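Local structure of fatty acyl CoA synthetase FADD13 (FATTY-ACYL-CoA SYNTHETASE) (Mycobacterium tuberculosis, 3R44) at residues A267-M272 and R287-G292. The protein belongs to the AMP-binding enzymes of the ANL superfamily, with a large AMP-binding region followed by a smaller C-terminal domain. Numbering follows the deposited sequence.
Sequences AILNFM and RYFITG
Leu269 meets both Phe289 and Thr291 through the two branches of its side chain. It points from helix 266-274 toward strand 288-291, and its two methyls divide the work. Leu269 CD2 sits over one face of the Phe289 ring, 3.3 Å from the centroid. It is only 4° off the ring normal, a centred CH-pi contact. Leu269 CD1 goes to the strand's next inward residue and lies 3.5 Å from Thr291 CG2. The first torsion of Thr291 leaves CG2 beside the backbone N to meet the leucine, while OG1 is hydrogen-bonded to Val312 O on the neighbouring strand.

One helical turn later, Met272 reaches the same ring. Its chain is extended at chi2 and bends at chi3 (60°). Met272 CE comes to 3.4 Å from Phe289 CZ, at the far end of the ring. Met272 SD lies 5.2 Å from the centroid of the Phe289 ring, an oblique Met-aromatic contact. Trp251 of helix 247-256 also touches Phe289, and Ala264 of the adjacent parallel strand touches both Leu269 and Phe289.

The helix belongs to the beta-alpha-beta crossover linking strands 261-264 and 288-291, and packs on the second. The axes of 267-272 and 288-291 lie 143° apart, obliquely antiparallel. All four touching residues are buried, and no hydrogen bond or salt bridge crosses between the segments. Cohesion between them comes from buried apolar surface and dispersion: methyls on the Phe289 ring and the Thr291 methyl, with the sulfur a lesser part.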
ATOM      1  N   ALA A 267       0.486   1.794  13.888  1.00 20.19           N
ATOM      2  CA  ALA A 267      -0.389   1.177  14.930  1.00 20.46           C
ATOM      3  C   ALA A 267       0.231  -0.099  15.477  1.00 19.91           C
ATOM      4  O   ALA A 267       0.169  -0.358  16.685  1.00 20.21           O
ATOM      5  CB  ALA A 267      -1.841   0.865  14.400  1.00 21.13           C
ATOM      6  N   ILE A 268       0.755  -0.923  14.576  1.00 18.64           N
ATOM      7  CA  ILE A 268       1.355  -2.228  14.909  1.00 19.31           C
ATOM      8  C   ILE A 268       2.528  -2.012  15.824  1.00 18.32           C
ATOM      9  O   ILE A 268       2.632  -2.690  16.820  1.00 16.63           O
ATOM     10  CB  ILE A 268       1.811  -3.048  13.640  1.00 19.61           C
ATOM     11  CG1 ILE A 268       0.645  -3.790  13.050  1.00 24.16           C
ATOM     12  CG2 ILE A 268       2.968  -4.098  13.940  1.00 18.36           C
ATOM     13  CD1 ILE A 268       0.985  -4.493  11.696  1.00 26.62           C
ATOM     14  N   LEU A 269       3.409  -1.061  15.479  1.00 16.68           N
ATOM     15  CA  LEU A 269       4.558  -0.826  16.277  1.00 17.44           C
ATOM     16  C   LEU A 269       4.184  -0.247  17.649  1.00 16.56           C
ATOM     17  O   LEU A 269       4.852  -0.524  18.635  1.00 15.88           O
ATOM     18  CB  LEU A 269       5.508   0.133  15.594  1.00 16.93           C
ATOM     19  CG  LEU A 269       6.185  -0.459  14.326  1.00 21.76           C
ATOM     20  CD1 LEU A 269       7.374   0.364  14.028  1.00 25.00           C
ATOM     21  CD2 LEU A 269       6.593  -1.935  14.534  1.00 26.31           C
ATOM     22  N   ASN A 270       3.132   0.562  17.689  1.00 15.98           N
ATOM     23  CA  ASN A 270       2.624   1.047  18.943  1.00 16.76           C
ATOM     24  C   ASN A 270       2.078  -0.094  19.803  1.00 17.21           C
ATOM     25  O   ASN A 270       2.419  -0.208  21.011  1.00 18.54           O
ATOM     26  CB  ASN A 270       1.541   2.078  18.676  1.00 16.73           C
ATOM     27  CG  ASN A 270       1.155   2.815  19.905  1.00 19.72           C
ATOM     28  OD1 ASN A 270      -0.058   2.980  20.201  1.00 19.69           O
ATOM     29  ND2 ASN A 270       2.160   3.255  20.673  1.00 17.23           N
ATOM     30  N   PHE A 271       1.257  -0.978  19.235  1.00 17.35           N
ATOM     31  CA  PHE A 271       0.779  -2.087  20.054  1.00 18.06           C
ATOM     32  C   PHE A 271       1.883  -2.983  20.553  1.00 16.88           C
ATOM     33  O   PHE A 271       1.840  -3.439  21.707  1.00 18.86           O
ATOM     34  CB  PHE A 271      -0.289  -2.889  19.316  1.00 19.37           C
ATOM     35  CG  PHE A 271      -1.516  -2.080  19.019  1.00 21.71           C
ATOM     36  CD1 PHE A 271      -2.071  -1.268  20.007  1.00 25.31           C
ATOM     37  CD2 PHE A 271      -2.140  -2.153  17.780  1.00 26.39           C
ATOM     38  CE1 PHE A 271      -3.234  -0.533  19.754  1.00 28.97           C
ATOM     39  CE2 PHE A 271      -3.295  -1.392  17.530  1.00 24.76           C
ATOM     40  CZ  PHE A 271      -3.824  -0.607  18.491  1.00 24.99           C
ATOM     41  N   MET A 272       2.894  -3.189  19.718  1.00 15.45           N
ATOM     42  CA  MET A 272       4.004  -4.083  20.003  1.00 14.86           C
ATOM     43  C   MET A 272       4.855  -3.547  21.163  1.00 16.80           C
ATOM     44  O   MET A 272       5.529  -4.320  21.878  1.00 15.98           O
ATOM     45  CB  MET A 272       4.849  -4.307  18.746  1.00 14.07           C
ATOM     46  CG  MET A 272       4.147  -5.283  17.826  1.00 16.50           C
ATOM     47  SD  MET A 272       5.048  -5.526  16.317  1.00 19.82           S
ATOM     48  CE  MET A 272       6.616  -6.150  16.734  1.00 17.41           C
ATOM     49  N   ARG A 287      16.808  -6.036  13.228  1.00 16.61           N
ATOM     50  CA  ARG A 287      17.451  -4.762  12.955  1.00 17.69           C
ATOM     51  C   ARG A 287      16.490  -3.618  12.790  1.00 16.93           C
ATOM     52  O   ARG A 287      16.751  -2.558  13.329  1.00 18.16           O
ATOM     53  CB  ARG A 287      18.341  -4.848  11.699  1.00 18.11           C
ATOM     54  CG  ARG A 287      19.330  -5.985  11.755  1.00 16.82           C
ATOM     55  CD  ARG A 287      20.546  -5.761  10.808  1.00 19.61           C
ATOM     56  NE  ARG A 287      20.102  -5.669   9.405  1.00 18.11           N
ATOM     57  CZ  ARG A 287      19.835  -6.701   8.599  1.00 18.54           C
ATOM     58  NH1 ARG A 287      19.945  -7.962   9.013  1.00 17.37           N
ATOM     59  NH2 ARG A 287      19.472  -6.450   7.321  1.00 16.61           N
ATOM     60  N   TYR A 288      15.443  -3.783  11.980  1.00 16.13           N
ATOM     61  CA  TYR A 288      14.515  -2.682  11.746  1.00 15.18           C
ATOM     62  C   TYR A 288      13.143  -3.097  11.234  1.00 16.00           C
ATOM     63  O   TYR A 288      12.982  -4.131  10.617  1.00 15.29           O
ATOM     64  CB  TYR A 288      15.149  -1.626  10.768  1.00 15.95           C
ATOM     65  CG  TYR A 288      15.462  -2.159   9.415  1.00 16.02           C
ATOM     66  CD1 TYR A 288      14.525  -2.117   8.385  1.00 16.87           C
ATOM     67  CD2 TYR A 288      16.704  -2.702   9.148  1.00 18.20           C
ATOM     68  CE1 TYR A 288      14.838  -2.562   7.168  1.00 17.41           C
ATOM     69  CE2 TYR A 288      17.032  -3.174   7.923  1.00 16.20           C
ATOM     70  CZ  TYR A 288      16.071  -3.125   6.914  1.00 15.07           C
ATOM     71  OH  TYR A 288      16.294  -3.610   5.642  1.00 18.84           O
ATOM     72  N   PHE A 289      12.178  -2.218  11.422  1.00 16.22           N
ATOM     73  CA  PHE A 289      10.913  -2.342  10.785  1.00 16.45           C
ATOM     74  C   PHE A 289      10.836  -1.438   9.573  1.00 18.38           C
ATOM     75  O   PHE A 289      11.440  -0.394   9.550  1.00 18.73           O
ATOM     76  CB  PHE A 289       9.802  -1.920  11.735  1.00 16.22           C
ATOM     77  CG  PHE A 289       9.558  -2.876  12.879  1.00 16.81           C
ATOM     78  CD1 PHE A 289       8.801  -4.041  12.705  1.00 21.14           C
ATOM     79  CD2 PHE A 289      10.089  -2.590  14.120  1.00 20.50           C
ATOM     80  CE1 PHE A 289       8.567  -4.912  13.777  1.00 24.72           C
ATOM     81  CE2 PHE A 289       9.888  -3.467  15.197  1.00 21.93           C
ATOM     82  CZ  PHE A 289       9.114  -4.618  15.020  1.00 22.93           C
ATOM     83  N   ILE A 290      10.115  -1.885   8.548  1.00 17.37           N
ATOM     84  CA  ILE A 290       9.788  -1.066   7.386  1.00 19.13           C
ATOM     85  C   ILE A 290       8.327  -0.724   7.617  1.00 19.23           C
ATOM     86  O   ILE A 290       7.520  -1.637   7.724  1.00 18.34           O
ATOM     87  CB  ILE A 290       9.875  -1.836   6.081  1.00 19.76           C
ATOM     88  CG1 ILE A 290      11.289  -2.378   5.890  1.00 19.38           C
ATOM     89  CG2 ILE A 290       9.499  -0.898   4.888  1.00 22.55           C
ATOM     90  CD1 ILE A 290      11.446  -3.331   4.683  1.00 20.61           C
ATOM     91  N   THR A 291       7.990   0.543   7.753  1.00 20.51           N
ATOM     92  CA  THR A 291       6.631   0.930   8.097  1.00 24.00           C
ATOM     93  C   THR A 291       6.042   1.808   7.013  1.00 25.47           C
ATOM     94  O   THR A 291       6.708   2.630   6.417  1.00 24.73           O
ATOM     95  CB  THR A 291       6.536   1.677   9.450  1.00 25.41           C
ATOM     96  OG1 THR A 291       7.215   2.924   9.344  1.00 31.80           O
ATOM     97  CG2 THR A 291       7.250   0.905  10.560  1.00 25.06           C
ATOM     98  N   GLY A 292       4.753   1.637   6.801  1.00 28.72           N
ATOM     99  CA  GLY A 292       4.010   2.459   5.860  1.00 31.17           C
ATOM    100  C   GLY A 292       3.027   3.275   6.685  1.00 32.23           C
ATOM    101  O   GLY A 292       2.859   3.025   7.857  1.00 33.69           O
TER